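Local coordinates for protein endo-1,4-beta-xylanase (Pseudoalteromonas haloplanktis, PDB 1H12) that breaks down xylan as a cold-adapted endo-1,4-beta-xylanase of glycoside hydrolase family 8, cutting within the beta-1,4-linked chain, at residues Asp73-Glu78 with Leu126-Asn131; Gly79-Met84 with Glu146-Phe151; Pro206-Tyr211 with Val289-His294; Asn348-Leu353 with Leu391-Asn396. All coordinates share one frame; numbering follows the deposited sequence.

Contact 1 (Asp73-Glu78 with Leu126-Asn131); sequences DDIRTE and LKLNQN
Ile-75 and Leu-126 make the one direct backbone pair between residues 73-78 and 126-131, and two residues outward a water stands in for the next. The antiparallel pair is hydrogen-bonded and uneven: Leu-126 N reaches Ile-75 O at 2.9 Å in an almost straight bond (176°), while Ile-75 N to Leu-126 O, 2.8 Å, is bent to 139°. Beyond it the strands splay, and the water donates to Asp-73 O and accepts from Leu-128 N. On the face carrying Ile-75 and Leu-126 the two CB atoms lie 4.0 Å apart, and Phe-102 of helix 93-107 packs against both residues. The other face is polar. Asp-74 sets its CB 3.3 Å from Leu-126 O, and the extended Lys-127 chain runs alongside, its CG 3.6 Å from Asp-74 CB, toward a hydrogen bond from NZ to Glu-71 O. With CG between the backbone N and the carbonyl carbon (chi1 63°), the Asp-74 carboxylate turns to Arg-76, which grips it side-on: NE meets OD1 and NH2 meets OD2, each at 2.8 Å. An alanine in place of Asp-74 would probably leave the Arg-76 guanidinium without its carboxylate mate and freer to turn. Lys-127 NZ, 5.5 Å from Asp-74 OD2, may add a little favourable charge. Arg-76 is also the N-cap of helix 77-89, so the strand passes straight into that helix. Strand 74-76, between strands 58-66 and 123-128, is thus the middle strand of a five-stranded antiparallel sheet beside the helical barrel of family 8.

Contact 2 (Gly79-Met84 with Glu146-Phe151); sequences GQSWGM and EEYFAF
Trp-82 points the edge of its five-membered ring into the face of Tyr-148, a T-shaped stack with centroids 4.4 Å apart and planes at 84°. CD1 stands over the centre of the phenol ring, and NE1 comes within 3.4 Å of Tyr-148 CE2. Next to this pair Ser-81 CB sits over the face of Phe-149, a CH-pi contact 3.8 Å from the ring centroid. Met-84 meets the same ring differently: its SD lies at the edge, 3.6 Å from Phe-149 CD1, a Met-aromatic contact. Gln-80 CG also reaches the edge of that ring, at CE1. No hydrogen bond crosses here. Ser-81 OG, 3.2 Å from Tyr-148 CB, lies between its own backbone N and carbonyl carbon (chi1 74°), where it bonds back to Glu-78 O. The nearest CA atoms, those of Ser-81 and Phe-149, are 5.1 Å apart, a closeness that the small serine allows. Outside this shell, Phe-208 meets Tyr-148 edge-to-face, helix 379-392 packs on Trp-82 through Tyr-380, Tyr-381, Ser-384 and Leu-388, and Phe-149 rests against Tyr-122 and Met-175. The two helix segments run nearly parallel, 22° apart with axes 8.2 Å from each other. Such close, co-directional helices in the buried middle of the chain are consistent with the inner ring of the (alpha/alpha)6 barrel of family 8 glycoside hydrolases.

Contact 3 (Pro206-Tyr211 with Val289-His294); sequences PAFYDY and VGLDAH
Ala-207 and Asp-292 are the nearest CA pair, 5.4 Å apart, between two helices in the (alpha/alpha)6 barrel fold of family 8. The start of helix 206-215 meets the second half of helix 283-296 with segment axes 45° apart. Apolar contact comes mainly from Leu-291, whose CG is anti to the backbone N (chi1 -179°), so that the side chain extends across the gap and divides its two methyls. CD2 lies 4.0 Å from Ala-207 CB, and CD1 approaches Phe-208 CE1 at 4.1 Å, the two side chains crossing at about a right angle. Ile-205 packs on Leu-291 as well. The polar part is the buried carboxylate of Asp-292. Its OD1 accepts from His-302 NE2 and its OD2 forms a salt bridge with Arg-233, which also pairs with Asp-210. The shared arginine probably eases the repulsion between the two acids, whose OD2 atoms are 5.2 Å apart, and the start of helix 206-215 would probably favour the negative charge too. Pro-206 crosses the Asp-292 side chain at about a right angle, its CB 3.4 Å from Asp-292 OD2, and that same oxygen lies 2.9 Å from Ala-207 N.

Contact 4 (Asn348-Leu353 with Leu391-Asn396); sequences NAVALL and LHVSGN
His-392, in the last turn of helix 379-392, receives both methyls of Val-350. CG1 of Val-350 stands over one face of the imidazole, a CH-pi contact 4.2 Å from the ring centroid and 26° off its normal, while CG2 presses on His-392 CB at 3.7 Å. With CG1 anti to its own backbone N (chi1 178°), Val-350 bears with both branches on the CB-CG end of the histidine, CG1 leaning farther over the ring. An alanine at Val-350 would remove the methyl over that ring face and probably open a gap beside His-392 CB. The carbonyl oxygen of His-392 faces Leu-353, whose CD1 comes to 3.9 Å. Val-393 follows with a looser touch: its CG1 is 4.4 Å from Val-350 CG2 and just as far from Ala-349 O. From here the chain turns away from Val-350. Gly-395 takes a positive phi of 74°, and Asn-396 N returns to Leu-391 O at 3.0 Å, closing the C-terminal end of the helix. In residues 348-353 a 3-10 turn follows helix 342-351, with Leu-353 N bonded to Val-350 O, and Leu-353 points toward residues 391-396. The contact thus joins the ends of two helices. Helix 283-296 flanks it, with Met-287 on Val-350 and Leu-291 on His-392, whose ring also stacks with Phe-397. Helix 358-369 covers Ala-349 and Val-393 through Phe-368 and Phe-365, and helix 29-40 lies against Leu-391 and Ser-394.

Contacts 1 and 2 share helix 77-89, their centres about 17 Å apart, and touch where Thr-77 O meets Phe-149 CZ at 4.0 Å. Contact 2 passes to contact 3 through stacked Phe-151 and Phe-208 and a probable hydrogen bond between Tyr-209 OH and Glu-147 OE2, 2.7 Å. Contact 3 meets contact 4 at Leu-291 CD1 and His-392 CE1, 3.5 Å, their centres about 13 Å apart. Contacts 1 and 4 lie on opposite sides of the chain's centre. The bound xylose is about 13 Å from the Trp-82 side chain and 14 Å from that of Asp-73. Both helices of contact 4 contribute to its pocket, through Glu-342 and Asn-382.

Contact 1 (Asp73-Glu78 with Leu126-Asn131)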
# COMPACT_ATOMS: atom_id res chain seq x y z
N ASP A 73 20.10 5.17 -5.02
CA ASP A 73 18.80 5.70 -4.65
C ASP A 73 17.95 5.89 -5.92
O ASP A 73 18.46 6.32 -6.97
CB ASP A 73 18.95 7.07 -3.99
CG ASP A 73 19.68 7.04 -2.67
OD1 ASP A 73 19.89 5.94 -2.11
OD2 ASP A 73 20.00 8.14 -2.19
N ASP A 74 16.66 5.66 -5.81
CA ASP A 74 15.75 5.90 -6.91
C ASP A 74 14.44 6.45 -6.37
O ASP A 74 14.37 6.79 -5.19
CB ASP A 74 15.64 4.67 -7.81
CG ASP A 74 15.09 3.44 -7.14
OD1 ASP A 74 14.24 3.55 -6.27
OD2 ASP A 74 15.48 2.28 -7.51
N ILE A 75 13.47 6.61 -7.25
CA ILE A 75 12.21 7.28 -6.88
C ILE A 75 11.10 6.42 -7.47
O ILE A 75 11.14 6.11 -8.67
CB ILE A 75 12.16 8.70 -7.47
CG1 ILE A 75 13.42 9.49 -7.08
CG2 ILE A 75 10.89 9.38 -7.05
CD1 ILE A 75 13.53 10.82 -7.78
N ARG A 76 10.15 6.00 -6.64
CA ARG A 76 9.15 5.01 -7.02
C ARG A 76 7.74 5.57 -6.88
O ARG A 76 7.42 6.38 -6.01
CB ARG A 76 9.33 3.77 -6.15
CG ARG A 76 10.67 3.10 -6.42
CD ARG A 76 10.99 1.90 -5.59
NE ARG A 76 12.36 1.50 -5.90
CZ ARG A 76 12.81 0.27 -5.96
NH1 ARG A 76 12.06 -0.78 -5.60
NH2 ARG A 76 14.08 0.10 -6.33
N THR A 77 6.84 5.10 -7.72
CA THR A 77 5.45 5.50 -7.68
C THR A 77 4.75 5.01 -6.42
O THR A 77 3.89 5.73 -5.89
CB THR A 77 4.67 5.11 -8.93
OG1 THR A 77 4.86 3.71 -9.17
CG2 THR A 77 5.10 5.93 -10.10
N GLU A 78 5.06 3.81 -5.94
CA GLU A 78 4.46 3.34 -4.71
C GLU A 78 4.74 4.32 -3.57
O GLU A 78 3.83 4.83 -2.92
CB GLU A 78 4.91 1.93 -4.39
CG GLU A 78 4.15 0.90 -5.21
CD GLU A 78 4.71 -0.52 -5.12
OE1 GLU A 78 5.79 -0.73 -4.54
OE2 GLU A 78 4.05 -1.47 -5.66
N LEU A 126 12.25 6.20 -11.35
CA LEU A 126 13.00 7.38 -11.78
C LEU A 126 14.31 7.41 -11.00
O LEU A 126 14.42 6.84 -9.92
CB LEU A 126 12.22 8.65 -11.51
CG LEU A 126 11.20 9.13 -12.57
CD1 LEU A 126 10.26 8.16 -13.07
CD2 LEU A 126 10.50 10.33 -11.99
N LYS A 127 15.28 8.13 -11.53
CA LYS A 127 16.50 8.45 -10.80
C LYS A 127 16.91 9.86 -11.14
O LYS A 127 16.45 10.41 -12.13
CB LYS A 127 17.66 7.47 -11.14
CG LYS A 127 17.68 6.14 -10.44
CD LYS A 127 18.87 5.32 -10.84
CE LYS A 127 18.86 3.99 -10.07
NZ LYS A 127 20.09 3.13 -10.29
N LEU A 128 17.82 10.41 -10.34
CA LEU A 128 18.55 11.60 -10.75
C LEU A 128 19.81 11.15 -11.51
O LEU A 128 20.52 10.25 -11.06
CB LEU A 128 18.90 12.47 -9.56
CG LEU A 128 17.76 12.90 -8.67
CD1 LEU A 128 18.19 13.93 -7.66
CD2 LEU A 128 16.58 13.43 -9.43
N ASN A 129 20.09 11.78 -12.62
CA ASN A 129 21.28 11.47 -13.41
C ASN A 129 22.54 12.05 -12.78
O ASN A 129 22.47 12.66 -11.70
CB ASN A 129 21.08 11.83 -14.88
CG ASN A 129 21.06 13.33 -15.17
OD1 ASN A 129 21.47 14.17 -14.34
ND2 ASN A 129 20.57 13.69 -16.38
N GLN A 130 23.66 11.89 -13.43
CA GLN A 130 24.92 12.32 -12.85
C GLN A 130 25.00 13.83 -12.67
O GLN A 130 25.84 14.31 -11.91
CB GLN A 130 26.13 11.80 -13.63
N ASN A 131 24.15 14.59 -13.37
CA ASN A 131 24.10 16.02 -13.22
C ASN A 131 22.99 16.50 -12.29
O ASN A 131 22.83 17.71 -12.12
CB ASN A 131 23.97 16.68 -14.59
CG ASN A 131 25.06 16.27 -15.51
OD1 ASN A 131 26.23 16.22 -15.10
ND2 ASN A 131 24.72 15.93 -16.77
O HOH W 1 18.21 9.15 -7.69

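Contact 2 (Gly79-Met84 with Glu146-Phe151)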
# COMPACT_ATOMS: atom_id res chain seq x y z
N GLY A 79 6.01 4.61 -3.35
CA GLY A 79 6.34 5.49 -2.23
C GLY A 79 5.74 6.87 -2.36
O GLY A 79 5.31 7.47 -1.38
N GLN A 80 5.73 7.40 -3.59
CA GLN A 80 5.16 8.73 -3.87
C GLN A 80 3.68 8.75 -3.49
O GLN A 80 3.20 9.67 -2.81
CB GLN A 80 5.37 9.07 -5.32
CG GLN A 80 5.16 10.55 -5.66
CD GLN A 80 6.43 11.39 -5.28
OE1 GLN A 80 6.30 12.66 -5.58
NE2 GLN A 80 7.33 10.89 -4.73
N SER A 81 2.94 7.73 -3.96
CA SER A 81 1.52 7.65 -3.74
C SER A 81 1.16 7.39 -2.28
O SER A 81 0.17 7.92 -1.76
CB SER A 81 0.92 6.59 -4.66
OG SER A 81 1.23 5.26 -4.24
N TRP A 82 1.97 6.61 -1.60
CA TRP A 82 1.82 6.36 -0.17
C TRP A 82 2.04 7.64 0.60
O TRP A 82 1.29 7.95 1.56
CB TRP A 82 2.73 5.24 0.31
CG TRP A 82 2.46 3.90 -0.28
CD1 TRP A 82 1.28 3.45 -0.78
CD2 TRP A 82 3.39 2.83 -0.43
NE1 TRP A 82 1.43 2.16 -1.23
CE2 TRP A 82 2.70 1.76 -1.03
CE3 TRP A 82 4.76 2.67 -0.18
CZ2 TRP A 82 3.31 0.56 -1.36
CZ3 TRP A 82 5.37 1.49 -0.50
CH2 TRP A 82 4.64 0.44 -1.07
N GLY A 83 3.04 8.42 0.21
CA GLY A 83 3.29 9.69 0.87
C GLY A 83 2.15 10.68 0.71
O GLY A 83 1.79 11.37 1.65
N MET A 84 1.58 10.74 -0.49
CA MET A 84 0.39 11.57 -0.69
C MET A 84 -0.77 11.12 0.18
O MET A 84 -1.52 11.93 0.74
CB MET A 84 -0.02 11.55 -2.17
CG MET A 84 0.88 12.39 -3.08
SD MET A 84 0.65 12.07 -4.82
CE MET A 84 -1.11 12.42 -5.00
N GLU A 146 -0.74 3.88 -9.07
CA GLU A 146 -1.88 4.56 -9.64
C GLU A 146 -3.12 4.38 -8.75
O GLU A 146 -3.89 5.34 -8.59
CB GLU A 146 -2.19 4.05 -11.06
CG GLU A 146 -1.22 4.51 -12.13
CD GLU A 146 0.09 3.76 -12.32
OE1 GLU A 146 0.50 3.01 -11.38
OE2 GLU A 146 0.68 3.92 -13.40
N GLU A 147 -3.33 3.19 -8.18
CA GLU A 147 -4.45 3.01 -7.28
C GLU A 147 -4.42 3.98 -6.11
O GLU A 147 -5.43 4.61 -5.78
CB GLU A 147 -4.51 1.56 -6.76
CG GLU A 147 -4.76 0.53 -7.84
CD GLU A 147 -4.94 -0.86 -7.31
OE1 GLU A 147 -4.01 -1.26 -6.49
OE2 GLU A 147 -5.90 -1.55 -7.62
N TYR A 148 -3.26 4.07 -5.44
CA TYR A 148 -3.12 5.00 -4.32
C TYR A 148 -3.19 6.44 -4.78
O TYR A 148 -3.73 7.29 -4.06
CB TYR A 148 -1.86 4.72 -3.51
CG TYR A 148 -2.00 3.71 -2.41
CD1 TYR A 148 -2.37 4.11 -1.14
CD2 TYR A 148 -1.74 2.36 -2.62
CE1 TYR A 148 -2.42 3.22 -0.10
CE2 TYR A 148 -1.84 1.45 -1.58
CZ TYR A 148 -2.16 1.90 -0.31
OH TYR A 148 -2.21 1.04 0.77
N PHE A 149 -2.64 6.79 -5.97
CA PHE A 149 -2.77 8.15 -6.43
C PHE A 149 -4.24 8.53 -6.57
O PHE A 149 -4.66 9.61 -6.15
CB PHE A 149 -2.10 8.39 -7.80
CG PHE A 149 -0.58 8.43 -7.84
CD1 PHE A 149 0.16 9.18 -6.92
CD2 PHE A 149 0.12 7.82 -8.86
CE1 PHE A 149 1.52 9.28 -7.03
CE2 PHE A 149 1.49 7.93 -8.97
CZ PHE A 149 2.19 8.67 -8.03
N ALA A 150 -5.03 7.65 -7.22
CA ALA A 150 -6.46 7.95 -7.39
C ALA A 150 -7.15 8.12 -6.06
O ALA A 150 -7.94 9.05 -5.85
CB ALA A 150 -7.12 6.86 -8.19
N PHE A 151 -6.88 7.20 -5.14
CA PHE A 151 -7.44 7.26 -3.80
C PHE A 151 -7.08 8.59 -3.12
O PHE A 151 -7.94 9.29 -2.56
CB PHE A 151 -6.94 6.07 -2.98
CG PHE A 151 -7.43 6.07 -1.57
CD1 PHE A 151 -8.74 5.72 -1.24
CD2 PHE A 151 -6.58 6.40 -0.53
CE1 PHE A 151 -9.21 5.75 0.03
CE2 PHE A 151 -7.01 6.42 0.77
CZ PHE A 151 -8.35 6.10 1.06

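Contact 3 (Pro206-Tyr211 with Val289-His294)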
# COMPACT_ATOMS: atom_id res chain seq x y z
N PRO A 206 -9.78 -3.90 -1.66
CA PRO A 206 -11.16 -3.88 -2.14
C PRO A 206 -11.93 -2.62 -1.74
O PRO A 206 -12.66 -2.06 -2.55
CB PRO A 206 -11.76 -5.17 -1.59
CG PRO A 206 -10.57 -6.09 -1.51
CD PRO A 206 -9.41 -5.21 -1.06
N ALA A 207 -11.72 -2.13 -0.52
CA ALA A 207 -12.42 -0.96 -0.05
C ALA A 207 -12.12 0.25 -0.89
O ALA A 207 -12.98 1.14 -1.01
CB ALA A 207 -12.09 -0.70 1.41
N PHE A 208 -10.90 0.37 -1.43
CA PHE A 208 -10.63 1.50 -2.32
C PHE A 208 -11.60 1.50 -3.51
O PHE A 208 -12.04 2.55 -3.93
CB PHE A 208 -9.19 1.48 -2.86
CG PHE A 208 -8.11 1.93 -1.91
CD1 PHE A 208 -8.35 2.21 -0.59
CD2 PHE A 208 -6.82 2.11 -2.41
CE1 PHE A 208 -7.31 2.62 0.24
CE2 PHE A 208 -5.80 2.49 -1.59
CZ PHE A 208 -6.03 2.74 -0.26
N TYR A 209 -11.88 0.32 -4.06
CA TYR A 209 -12.74 0.25 -5.23
C TYR A 209 -14.17 0.67 -4.87
O TYR A 209 -14.85 1.33 -5.66
CB TYR A 209 -12.71 -1.13 -5.85
CG TYR A 209 -11.31 -1.68 -6.06
CD1 TYR A 209 -10.31 -0.97 -6.69
CD2 TYR A 209 -11.01 -2.94 -5.59
CE1 TYR A 209 -9.06 -1.51 -6.85
CE2 TYR A 209 -9.74 -3.48 -5.75
CZ TYR A 209 -8.77 -2.78 -6.36
OH TYR A 209 -7.52 -3.38 -6.45
N ASP A 210 -14.65 0.29 -3.67
CA ASP A 210 -15.95 0.76 -3.23
C ASP A 210 -15.98 2.26 -3.06
O ASP A 210 -16.97 2.91 -3.40
CB ASP A 210 -16.29 0.09 -1.89
CG ASP A 210 -16.70 -1.35 -2.03
OD1 ASP A 210 -17.65 -1.58 -2.82
OD2 ASP A 210 -16.14 -2.23 -1.38
N TYR A 211 -14.89 2.85 -2.54
CA TYR A 211 -14.78 4.30 -2.43
C TYR A 211 -14.77 4.93 -3.85
O TYR A 211 -15.46 5.93 -4.08
CB TYR A 211 -13.48 4.62 -1.67
CG TYR A 211 -13.16 6.07 -1.53
CD1 TYR A 211 -13.84 6.90 -0.69
CD2 TYR A 211 -12.11 6.63 -2.26
CE1 TYR A 211 -13.53 8.26 -0.59
CE2 TYR A 211 -11.75 7.95 -2.12
CZ TYR A 211 -12.49 8.79 -1.33
OH TYR A 211 -12.16 10.13 -1.30
N VAL A 289 -6.03 -6.65 3.94
CA VAL A 289 -7.17 -7.39 4.49
C VAL A 289 -7.68 -6.67 5.76
O VAL A 289 -8.88 -6.52 5.94
CB VAL A 289 -6.81 -8.85 4.72
CG1 VAL A 289 -7.94 -9.59 5.43
CG2 VAL A 289 -6.49 -9.55 3.42
N GLY A 290 -6.77 -6.27 6.63
CA GLY A 290 -7.15 -5.48 7.82
C GLY A 290 -7.85 -4.18 7.43
O GLY A 290 -8.87 -3.80 8.02
N LEU A 291 -7.27 -3.44 6.47
CA LEU A 291 -7.87 -2.24 5.97
C LEU A 291 -9.32 -2.51 5.51
O LEU A 291 -10.24 -1.80 5.88
CB LEU A 291 -6.98 -1.66 4.86
CG LEU A 291 -7.38 -0.39 4.18
CD1 LEU A 291 -6.20 0.09 3.33
CD2 LEU A 291 -8.63 -0.47 3.32
N ASP A 292 -9.48 -3.53 4.69
CA ASP A 292 -10.77 -3.85 4.14
C ASP A 292 -11.76 -4.21 5.24
O ASP A 292 -12.94 -3.78 5.21
CB ASP A 292 -10.69 -4.93 3.11
CG ASP A 292 -11.97 -5.02 2.30
OD1 ASP A 292 -12.68 -6.06 2.37
OD2 ASP A 292 -12.28 -4.04 1.59
N ALA A 293 -11.32 -5.03 6.19
CA ALA A 293 -12.20 -5.39 7.29
C ALA A 293 -12.66 -4.16 8.07
O ALA A 293 -13.82 -4.02 8.43
CB ALA A 293 -11.48 -6.37 8.21
N HIS A 294 -11.72 -3.27 8.39
CA HIS A 294 -12.03 -2.06 9.14
C HIS A 294 -12.99 -1.17 8.37
O HIS A 294 -14.03 -0.73 8.89
CB HIS A 294 -10.72 -1.31 9.45
CG HIS A 294 -10.91 -0.15 10.35
ND1 HIS A 294 -10.02 0.90 10.40
CD2 HIS A 294 -11.87 0.14 11.27
CE1 HIS A 294 -10.44 1.78 11.32
NE2 HIS A 294 -11.57 1.34 11.86

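Contact 4 (Asn348-Leu353 with Leu391-Asn396)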
# COMPACT_ATOMS: atom_id res chain seq x y z
N ASN A 348 1.75 -6.11 9.67
CA ASN A 348 1.13 -7.12 10.48
C ASN A 348 0.27 -6.51 11.59
O ASN A 348 -0.73 -7.10 12.01
CB ASN A 348 2.17 -8.09 11.02
CG ASN A 348 2.79 -8.92 9.93
OD1 ASN A 348 2.16 -9.10 8.86
ND2 ASN A 348 3.99 -9.49 10.18
N ALA A 349 0.66 -5.32 12.10
CA ALA A 349 -0.16 -4.64 13.09
C ALA A 349 -1.51 -4.19 12.48
O ALA A 349 -2.55 -4.27 13.13
CB ALA A 349 0.58 -3.49 13.68
N VAL A 350 -1.49 -3.70 11.23
CA VAL A 350 -2.72 -3.30 10.59
C VAL A 350 -3.64 -4.48 10.37
O VAL A 350 -4.87 -4.37 10.47
CB VAL A 350 -2.46 -2.54 9.28
CG1 VAL A 350 -3.72 -2.17 8.59
CG2 VAL A 350 -1.57 -1.34 9.54
N ALA A 351 -3.05 -5.63 10.06
CA ALA A 351 -3.81 -6.84 9.87
C ALA A 351 -4.69 -7.20 11.05
O ALA A 351 -5.71 -7.88 10.90
CB ALA A 351 -2.88 -8.02 9.59
N LEU A 352 -4.29 -6.75 12.24
CA LEU A 352 -5.06 -7.01 13.47
C LEU A 352 -6.46 -6.49 13.44
O LEU A 352 -7.30 -6.95 14.23
CB LEU A 352 -4.31 -6.49 14.69
CG LEU A 352 -2.95 -7.12 14.93
CD1 LEU A 352 -2.29 -6.37 16.08
CD2 LEU A 352 -3.09 -8.62 15.22
N LEU A 353 -6.78 -5.54 12.57
CA LEU A 353 -8.15 -5.08 12.40
C LEU A 353 -9.09 -6.16 11.89
O LEU A 353 -10.30 -5.99 11.93
CB LEU A 353 -8.16 -3.83 11.53
CG LEU A 353 -7.48 -2.62 12.12
CD1 LEU A 353 -7.12 -1.59 11.07
CD2 LEU A 353 -8.39 -1.97 13.19
N LEU A 391 -1.17 5.59 10.81
CA LEU A 391 -2.47 6.10 10.50
C LEU A 391 -3.58 5.06 10.73
O LEU A 391 -4.62 5.35 11.35
CB LEU A 391 -2.53 6.63 9.06
CG LEU A 391 -1.53 7.72 8.78
CD1 LEU A 391 -1.44 7.94 7.28
CD2 LEU A 391 -1.91 9.02 9.48
N HIS A 392 -3.36 3.84 10.25
CA HIS A 392 -4.34 2.81 10.36
C HIS A 392 -4.67 2.39 11.77
O HIS A 392 -5.80 1.97 12.01
CB HIS A 392 -3.88 1.56 9.59
CG HIS A 392 -4.11 1.62 8.13
ND1 HIS A 392 -5.38 1.67 7.60
CD2 HIS A 392 -3.23 1.61 7.10
CE1 HIS A 392 -5.24 1.71 6.27
NE2 HIS A 392 -3.95 1.66 5.93
N VAL A 393 -3.70 2.45 12.66
CA VAL A 393 -3.90 1.94 14.03
C VAL A 393 -4.31 3.01 15.01
O VAL A 393 -4.50 2.73 16.20
CB VAL A 393 -2.67 1.17 14.57
CG1 VAL A 393 -2.26 0.06 13.64
CG2 VAL A 393 -1.51 2.08 14.93
N SER A 394 -4.47 4.25 14.54
CA SER A 394 -4.84 5.39 15.38
C SER A 394 -6.17 5.99 14.95
O SER A 394 -6.51 7.11 15.41
CB SER A 394 -3.75 6.41 15.32
OG SER A 394 -3.63 6.93 13.97
N GLY A 395 -6.91 5.34 14.06
CA GLY A 395 -8.16 5.87 13.61
C GLY A 395 -8.03 7.05 12.66
O GLY A 395 -9.03 7.72 12.44
N ASN A 396 -6.87 7.25 12.04
CA ASN A 396 -6.67 8.36 11.17
C ASN A 396 -6.78 8.03 9.69
O ASN A 396 -6.68 8.95 8.86
CB ASN A 396 -5.31 9.04 11.43
CG ASN A 396 -5.31 9.92 12.65
OD1 ASN A 396 -4.65 9.60 13.70
ND2 ASN A 396 -6.00 10.99 12.57